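Local coordinates for protein urea carboxylase (Thermus thermophilus, PDB 3OEP) that is of unknown function, resembling a fusion of the bacterial proteins KipI and KipA, and only possibly acts as an ATP-binding hydrolase, at residues 444-449 against 454-459; 392-397 against 403-408. One frame throughout, in Å; residues are numbered along the deposited sequence.

Contact 1 (444-449 against 454-459); sequences GVQVPP and LVLLAD
Gly444 offers its carbonyl to Leu456, whose backbone N lies 2.8 Å from Gly444 O, in the carbonyl plane and nearly straight. The same oxygen also receives a CA-H...O contact from Val455 CA at 3.3 Å, so two donors of neighbouring residues converge on it. Leu456 adds its side chain here, CG of Leu456 packing beside this oxygen, 3.6 Å from Gly444 O. Val445 follows as the non-hydrogen-bonded partner of Val455. Both side chains rise on one face of the sheet and meet loosely through their CG2 methyls, 4.4 Å from Val445 CG2 to Val455 CG2. At Gln446 the pairing becomes hydrogen-bonded: Gln446 N reaches Leu454 O, tilted 32° from that carbonyl plane, and Leu454 N returns a bond of 2.9 Å to Gln446 O. The Gln446 side chain, on the face opposite the two valines, has CG anti to the backbone N (chi1 -171°) and stays extended through CD. It therefore runs alongside Leu454, its NE2 3.9 Å from Leu454 CD2, while OE1 of Gln446 comes over the methyls of Leu456, 3.9 Å from Leu456 CD1. That oxygen is not left to apolar company, since Lys468 NZ donates a hydrogen bond to it. The three backbone bonds form the ladder of an antiparallel beta hairpin whose short strand segments run 145° apart, antiparallel but strongly twisted. Strand 467-472 pairs with 444-447 on its other edge, through Val445 to Ala470 and Val447 to Ala467, and strand 422-426 pairs with 454-456 through Val423 to Val455. The valine face packs on Val472 and, through Val455, on Leu480 of helix 477-480.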
ATOM      1  N   GLY A 444      -6.881   6.588   7.510  1.00 13.21           N
ATOM      2  CA  GLY A 444      -7.594   5.856   8.551  1.00 13.41           C
ATOM      3  C   GLY A 444      -6.785   5.744   9.832  1.00 13.17           C
ATOM      4  O   GLY A 444      -5.595   5.422   9.794  1.00 13.55           O
ATOM      5  N   VAL A 445      -7.425   6.018  10.966  1.00 12.31           N
ATOM      6  CA  VAL A 445      -6.795   5.840  12.264  1.00 13.26           C
ATOM      7  C   VAL A 445      -7.229   4.465  12.763  1.00 14.56           C
ATOM      8  O   VAL A 445      -8.343   4.290  13.254  1.00 14.62           O
ATOM      9  CB  VAL A 445      -7.173   6.942  13.266  1.00 14.13           C
ATOM     10  CG1 VAL A 445      -6.450   6.729  14.597  1.00 13.90           C
ATOM     11  CG2 VAL A 445      -6.846   8.320  12.683  1.00 13.94           C
ATOM     12  N   GLN A 446      -6.344   3.492  12.588  1.00 14.12           N
ATOM     13  CA  GLN A 446      -6.635   2.103  12.899  1.00 15.45           C
ATOM     14  C   GLN A 446      -6.373   1.835  14.368  1.00 15.48           C
ATOM     15  O   GLN A 446      -5.284   2.108  14.856  1.00 17.77           O
ATOM     16  CB  GLN A 446      -5.747   1.198  12.043  1.00 18.14           C
ATOM     17  CG  GLN A 446      -6.084  -0.262  12.114  1.00 20.94           C
ATOM     18  CD  GLN A 446      -5.287  -1.069  11.116  1.00 21.44           C
ATOM     19  OE1 GLN A 446      -5.746  -1.335  10.003  1.00 27.21           O
ATOM     20  NE2 GLN A 446      -4.080  -1.451  11.504  1.00 22.53           N
ATOM     21  N   VAL A 447      -7.369   1.297  15.072  1.00 14.42           N
ATOM     22  CA  VAL A 447      -7.263   1.048  16.513  1.00 15.76           C
ATOM     23  C   VAL A 447      -7.691  -0.389  16.834  1.00 17.97           C
ATOM     24  O   VAL A 447      -8.881  -0.713  16.818  1.00 17.71           O
ATOM     25  CB  VAL A 447      -8.115   2.048  17.329  1.00 16.52           C
ATOM     26  CG1 VAL A 447      -7.830   1.894  18.821  1.00 17.52           C
ATOM     27  CG2 VAL A 447      -7.837   3.483  16.879  1.00 15.73           C
ATOM     28  N   PRO A 448      -6.712  -1.265  17.112  1.00 19.77           N
ATOM     29  CA  PRO A 448      -7.040  -2.650  17.413  1.00 22.39           C
ATOM     30  C   PRO A 448      -7.568  -2.776  18.837  1.00 22.93           C
ATOM     31  O   PRO A 448      -7.398  -1.854  19.628  1.00 22.36           O
ATOM     32  CB  PRO A 448      -5.697  -3.357  17.277  1.00 22.02           C
ATOM     33  CG  PRO A 448      -4.691  -2.326  17.679  1.00 25.33           C
ATOM     34  CD  PRO A 448      -5.275  -0.983  17.293  1.00 22.15           C
ATOM     35  N   PRO A 449      -8.198  -3.914  19.167  1.00 24.30           N
ATOM     36  CA  PRO A 449      -8.721  -4.107  20.527  1.00 26.69           C
ATOM     37  C   PRO A 449      -7.651  -3.863  21.587  1.00 27.98           C
ATOM     38  O   PRO A 449      -7.918  -3.225  22.607  1.00 29.81           O
ATOM     39  CB  PRO A 449      -9.162  -5.572  20.528  1.00 26.68           C
ATOM     40  CG  PRO A 449      -9.432  -5.887  19.101  1.00 26.70           C
ATOM     41  CD  PRO A 449      -8.436  -5.090  18.314  1.00 25.55           C
ATOM     42  N   LEU A 454      -2.639   3.182  14.670  1.00 17.15           N
ATOM     43  CA  LEU A 454      -1.788   3.311  13.488  1.00 14.78           C
ATOM     44  C   LEU A 454      -2.537   4.145  12.452  1.00 14.86           C
ATOM     45  O   LEU A 454      -3.638   3.770  12.033  1.00 14.90           O
ATOM     46  CB  LEU A 454      -1.480   1.930  12.901  1.00 15.27           C
ATOM     47  CG  LEU A 454      -0.644   1.876  11.620  1.00 18.47           C
ATOM     48  CD1 LEU A 454       0.809   2.239  11.908  1.00 17.45           C
ATOM     49  CD2 LEU A 454      -0.728   0.493  10.984  1.00 19.15           C
ATOM     50  N   VAL A 455      -1.955   5.272  12.040  1.00 13.34           N
ATOM     51  CA  VAL A 455      -2.549   6.080  10.978  1.00 12.83           C
ATOM     52  C   VAL A 455      -2.041   5.521   9.645  1.00 12.83           C
ATOM     53  O   VAL A 455      -0.834   5.470   9.416  1.00 12.92           O
ATOM     54  CB  VAL A 455      -2.188   7.568  11.083  1.00 13.67           C
ATOM     55  CG1 VAL A 455      -2.972   8.366  10.045  1.00 14.69           C
ATOM     56  CG2 VAL A 455      -2.461   8.096  12.488  1.00 14.80           C
ATOM     57  N   LEU A 456      -2.963   5.104   8.786  1.00 12.75           N
ATOM     58  CA  LEU A 456      -2.635   4.401   7.547  1.00 12.77           C
ATOM     59  C   LEU A 456      -2.294   5.376   6.428  1.00 12.60           C
ATOM     60  O   LEU A 456      -3.047   6.312   6.173  1.00 13.16           O
ATOM     61  CB  LEU A 456      -3.817   3.534   7.115  1.00 12.99           C
ATOM     62  CG  LEU A 456      -4.287   2.532   8.175  1.00 16.38           C
ATOM     63  CD1 LEU A 456      -5.558   1.830   7.728  1.00 13.62           C
ATOM     64  CD2 LEU A 456      -3.202   1.524   8.484  1.00 16.98           C
ATOM     65  N   LEU A 457      -1.164   5.144   5.763  1.00 12.01           N
ATOM     66  CA  LEU A 457      -0.681   6.033   4.701  1.00 11.68           C
ATOM     67  C   LEU A 457      -0.587   5.282   3.360  1.00 12.06           C
ATOM     68  O   LEU A 457      -1.139   4.185   3.219  1.00 12.12           O
ATOM     69  CB  LEU A 457       0.657   6.672   5.115  1.00 12.93           C
ATOM     70  CG  LEU A 457       0.681   7.481   6.420  1.00 13.47           C
ATOM     71  CD1 LEU A 457       2.096   7.997   6.703  1.00 14.73           C
ATOM     72  CD2 LEU A 457      -0.310   8.640   6.393  1.00 12.47           C
ATOM     73  N   ALA A 458       0.091   5.877   2.377  1.00 12.92           N
ATOM     74  CA  ALA A 458       0.046   5.415   0.986  1.00 13.24           C
ATOM     75  C   ALA A 458       0.397   3.949   0.731  1.00 13.71           C
ATOM     76  O   ALA A 458      -0.126   3.364  -0.212  1.00 15.04           O
ATOM     77  CB  ALA A 458       0.916   6.313   0.100  1.00 16.20           C
ATOM     78  N   ASP A 459       1.269   3.356   1.544  1.00 12.57           N
ATOM     79  CA  ASP A 459       1.668   1.957   1.331  1.00 14.50           C
ATOM     80  C   ASP A 459       0.901   0.991   2.234  1.00 12.60           C
ATOM     81  O   ASP A 459       1.278  -0.171   2.363  1.00 13.37           O
ATOM     82  CB  ASP A 459       3.186   1.764   1.520  1.00 13.07           C
ATOM     83  CG  ASP A 459       4.000   2.165   0.285  1.00 18.99           C
ATOM     84  OD1 ASP A 459       5.230   1.925   0.279  1.00 18.68           O
ATOM     85  OD2 ASP A 459       3.426   2.712  -0.677  1.00 18.37           O
TER

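Contact 2 (392-397 against 403-408); sequences LRLLPG and EAFRAL
Leu394 meets two helix side chains at once, Phe405 through its CB and Leu408 through its CD1. The Phe405 ring reaches across from the helix with CG anti to the backbone N (chi1 -162°), which carries its far end to the strand. Phe405 CE2 lies 3.8 Å from Leu394 CB, an approach oblique to the ring plane. Leu394 O sits differently, in the ring plane at the edge and 3.9 Å from Phe405 CZ, so the rim of the ring is set against the strand backbone. Leu395 C also lies near that plane, 4.1 Å from Phe405 CE2. One turn of helix farther on, Leu408 crosses Leu394 at about a right angle, with Leu408 CB 3.8 Å from Leu394 CD1 and Leu408 CD1 at 4.1 Å from the same methyl. This is a strand and helix joined by a short connection and running almost exactly antiparallel, the axes of the short segments approaching to 10.4 Å, within the part of the chain assigned to the cyclophilin-like carboxyltransferase family. No hydrogen bond spans the two segments; side-chain packing carries the contact. On the strand side, Leu394 also touches Phe491 of strand 488-492 and Ala470 and Val472 of strand 467-472, while Leu408 rests on Ala470 and on Val430. Leu394 and Leu408 are buried, whereas Phe405 is partly exposed.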
ATOM      1  N   LEU A 392      -3.491  17.662  13.797  1.00 18.20           N
ATOM      2  CA  LEU A 392      -4.159  16.841  12.788  1.00 17.39           C
ATOM      3  C   LEU A 392      -5.664  16.887  12.986  1.00 16.90           C
ATOM      4  O   LEU A 392      -6.169  16.498  14.033  1.00 18.37           O
ATOM      5  CB  LEU A 392      -3.694  15.390  12.874  1.00 18.45           C
ATOM      6  CG  LEU A 392      -2.193  15.142  12.701  1.00 20.13           C
ATOM      7  CD1 LEU A 392      -1.934  13.647  12.756  1.00 20.40           C
ATOM      8  CD2 LEU A 392      -1.684  15.741  11.401  1.00 19.01           C
ATOM      9  N   ARG A 393      -6.369  17.363  11.968  1.00 16.75           N
ATOM     10  CA  ARG A 393      -7.827  17.354  11.978  1.00 16.88           C
ATOM     11  C   ARG A 393      -8.363  15.946  11.758  1.00 15.86           C
ATOM     12  O   ARG A 393      -7.861  15.214  10.901  1.00 15.22           O
ATOM     13  CB  ARG A 393      -8.361  18.306  10.913  1.00 16.68           C
ATOM     14  CG  ARG A 393      -8.113  19.758  11.266  1.00 19.04           C
ATOM     15  CD  ARG A 393      -8.377  20.648  10.085  1.00 24.16           C
ATOM     16  NE  ARG A 393      -7.272  20.601   9.132  1.00 22.69           N
ATOM     17  CZ  ARG A 393      -7.170  21.376   8.054  1.00 26.97           C
ATOM     18  NH1 ARG A 393      -8.114  22.270   7.773  1.00 27.69           N
ATOM     19  NH2 ARG A 393      -6.118  21.265   7.256  1.00 24.45           N
ATOM     20  N   LEU A 394      -9.378  15.576  12.540  1.00 15.25           N
ATOM     21  CA  LEU A 394      -9.976  14.246  12.461  1.00 15.63           C
ATOM     22  C   LEU A 394     -11.397  14.325  11.938  1.00 15.84           C
ATOM     23  O   LEU A 394     -12.151  15.234  12.296  1.00 16.25           O
ATOM     24  CB  LEU A 394     -10.013  13.566  13.831  1.00 18.13           C
ATOM     25  CG  LEU A 394      -8.758  12.921  14.396  1.00 19.44           C
ATOM     26  CD1 LEU A 394      -9.139  12.271  15.718  1.00 20.35           C
ATOM     27  CD2 LEU A 394      -8.155  11.907  13.441  1.00 18.13           C
ATOM     28  N   LEU A 395     -11.738  13.359  11.092  1.00 15.44           N
ATOM     29  CA  LEU A 395     -13.097  13.143  10.607  1.00 15.88           C
ATOM     30  C   LEU A 395     -13.580  11.808  11.174  1.00 14.23           C
ATOM     31  O   LEU A 395     -12.767  10.935  11.474  1.00 14.19           O
ATOM     32  CB  LEU A 395     -13.102  13.055   9.080  1.00 17.81           C
ATOM     33  CG  LEU A 395     -12.380  14.177   8.326  1.00 24.86           C
ATOM     34  CD1 LEU A 395     -12.180  13.812   6.859  1.00 30.93           C
ATOM     35  CD2 LEU A 395     -13.151  15.469   8.473  1.00 29.64           C
ATOM     36  N   PRO A 396     -14.900  11.636  11.320  1.00 14.21           N
ATOM     37  CA  PRO A 396     -15.412  10.312  11.676  1.00 14.87           C
ATOM     38  C   PRO A 396     -15.030   9.232  10.669  1.00 14.80           C
ATOM     39  O   PRO A 396     -15.064   9.463   9.457  1.00 15.67           O
ATOM     40  CB  PRO A 396     -16.931  10.514  11.682  1.00 16.00           C
ATOM     41  CG  PRO A 396     -17.103  11.953  11.996  1.00 16.52           C
ATOM     42  CD  PRO A 396     -15.962  12.658  11.335  1.00 16.14           C
ATOM     43  N   GLY A 397     -14.679   8.061  11.190  1.00 13.52           N
ATOM     44  CA  GLY A 397     -14.335   6.905  10.381  1.00 14.64           C
ATOM     45  C   GLY A 397     -15.481   5.914  10.290  1.00 13.32           C
ATOM     46  O   GLY A 397     -16.522   6.093  10.927  1.00 14.05           O
ATOM     47  N   GLU A 403     -16.672   7.560  22.112  1.00 18.22           N
ATOM     48  CA  GLU A 403     -15.622   7.445  23.137  1.00 19.16           C
ATOM     49  C   GLU A 403     -14.216   7.336  22.543  1.00 16.87           C
ATOM     50  O   GLU A 403     -13.245   7.815  23.140  1.00 17.04           O
ATOM     51  CB  GLU A 403     -15.903   6.274  24.084  1.00 21.80           C
ATOM     52  CG  GLU A 403     -17.093   6.508  25.013  1.00 27.91           C
ATOM     53  CD  GLU A 403     -16.970   7.789  25.842  1.00 35.38           C
ATOM     54  OE1 GLU A 403     -15.857   8.095  26.327  1.00 38.27           O
ATOM     55  OE2 GLU A 403     -17.989   8.494  26.001  1.00 34.81           O
ATOM     56  N   ALA A 404     -14.107   6.716  21.371  1.00 16.90           N
ATOM     57  CA  ALA A 404     -12.834   6.646  20.660  1.00 16.34           C
ATOM     58  C   ALA A 404     -12.440   8.030  20.155  1.00 17.25           C
ATOM     59  O   ALA A 404     -11.301   8.447  20.311  1.00 16.50           O
ATOM     60  CB  ALA A 404     -12.919   5.655  19.499  1.00 17.04           C
ATOM     61  N   PHE A 405     -13.392   8.747  19.559  1.00 17.06           N
ATOM     62  CA  PHE A 405     -13.127  10.091  19.045  1.00 17.56           C
ATOM     63  C   PHE A 405     -12.710  11.023  20.188  1.00 18.39           C
ATOM     64  O   PHE A 405     -11.763  11.803  20.060  1.00 20.06           O
ATOM     65  CB  PHE A 405     -14.370  10.633  18.321  1.00 17.88           C
ATOM     66  CG  PHE A 405     -14.088  11.785  17.397  1.00 18.13           C
ATOM     67  CD1 PHE A 405     -14.259  13.095  17.829  1.00 21.60           C
ATOM     68  CD2 PHE A 405     -13.677  11.559  16.088  1.00 18.91           C
ATOM     69  CE1 PHE A 405     -14.000  14.164  16.980  1.00 19.91           C
ATOM     70  CE2 PHE A 405     -13.422  12.623  15.228  1.00 19.96           C
ATOM     71  CZ  PHE A 405     -13.586  13.929  15.675  1.00 19.22           C
ATOM     72  N   ARG A 406     -13.407  10.904  21.313  1.00 18.62           N
ATOM     73  CA  ARG A 406     -13.123  11.693  22.501  1.00 19.67           C
ATOM     74  C   ARG A 406     -11.712  11.405  23.020  1.00 19.79           C
ATOM     75  O   ARG A 406     -10.955  12.329  23.310  1.00 20.14           O
ATOM     76  CB  ARG A 406     -14.160  11.386  23.581  1.00 22.10           C
ATOM     77  CG  ARG A 406     -14.134  12.314  24.764  1.00 24.43           C
ATOM     78  CD  ARG A 406     -15.272  11.982  25.710  1.00 27.98           C
ATOM     79  NE  ARG A 406     -15.132  12.689  26.979  1.00 32.54           N
ATOM     80  CZ  ARG A 406     -15.463  13.962  27.194  1.00 35.02           C
ATOM     81  NH1 ARG A 406     -15.270  14.486  28.398  1.00 33.33           N
ATOM     82  NH2 ARG A 406     -15.982  14.718  26.225  1.00 29.57           N
ATOM     83  N   ALA A 407     -11.367  10.123  23.109  1.00 19.06           N
ATOM     84  CA  ALA A 407     -10.028   9.693  23.561  1.00 18.20           C
ATOM     85  C   ALA A 407      -8.914  10.231  22.667  1.00 17.82           C
ATOM     86  O   ALA A 407      -7.872  10.693  23.153  1.00 17.49           O
ATOM     87  CB  ALA A 407      -9.954   8.176  23.612  1.00 18.74           C
ATOM     88  N   LEU A 408      -9.135  10.175  21.357  1.00 15.86           N
ATOM     89  CA  LEU A 408      -8.150  10.664  20.395  1.00 16.46           C
ATOM     90  C   LEU A 408      -7.892  12.162  20.550  1.00 18.90           C
ATOM     91  O   LEU A 408      -6.769  12.615  20.371  1.00 18.64           O
ATOM     92  CB  LEU A 408      -8.586  10.338  18.960  1.00 14.82           C
ATOM     93  CG  LEU A 408      -8.408   8.876  18.565  1.00 13.75           C
ATOM     94  CD1 LEU A 408      -9.247   8.523  17.346  1.00 17.59           C
ATOM     95  CD2 LEU A 408      -6.931   8.565  18.318  1.00 14.76           C
TER

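How the contacts relate
From the N terminus, strand 390-396 comes first, and contact 2 closes a short loop as helix 402-408 folds back on it. The chain then passes through strands 413-418 and 422-426 before contact 1 closes the connection between strands 444-447 and 454-456. The two loops are in series and neither nests in nor crosses the other. Strand 467-472 comes later and lies between strands 390-396 and 444-447 in the sheet, pairing with both. The contact centres are 13 Å apart, yet they touch: Val445 CG2 packs 3.9 Å from Leu394 CD2 and Val445 CG1 4.2 Å from Leu408 CD2, joining the hairpin to strand 390-396 and helix 402-408.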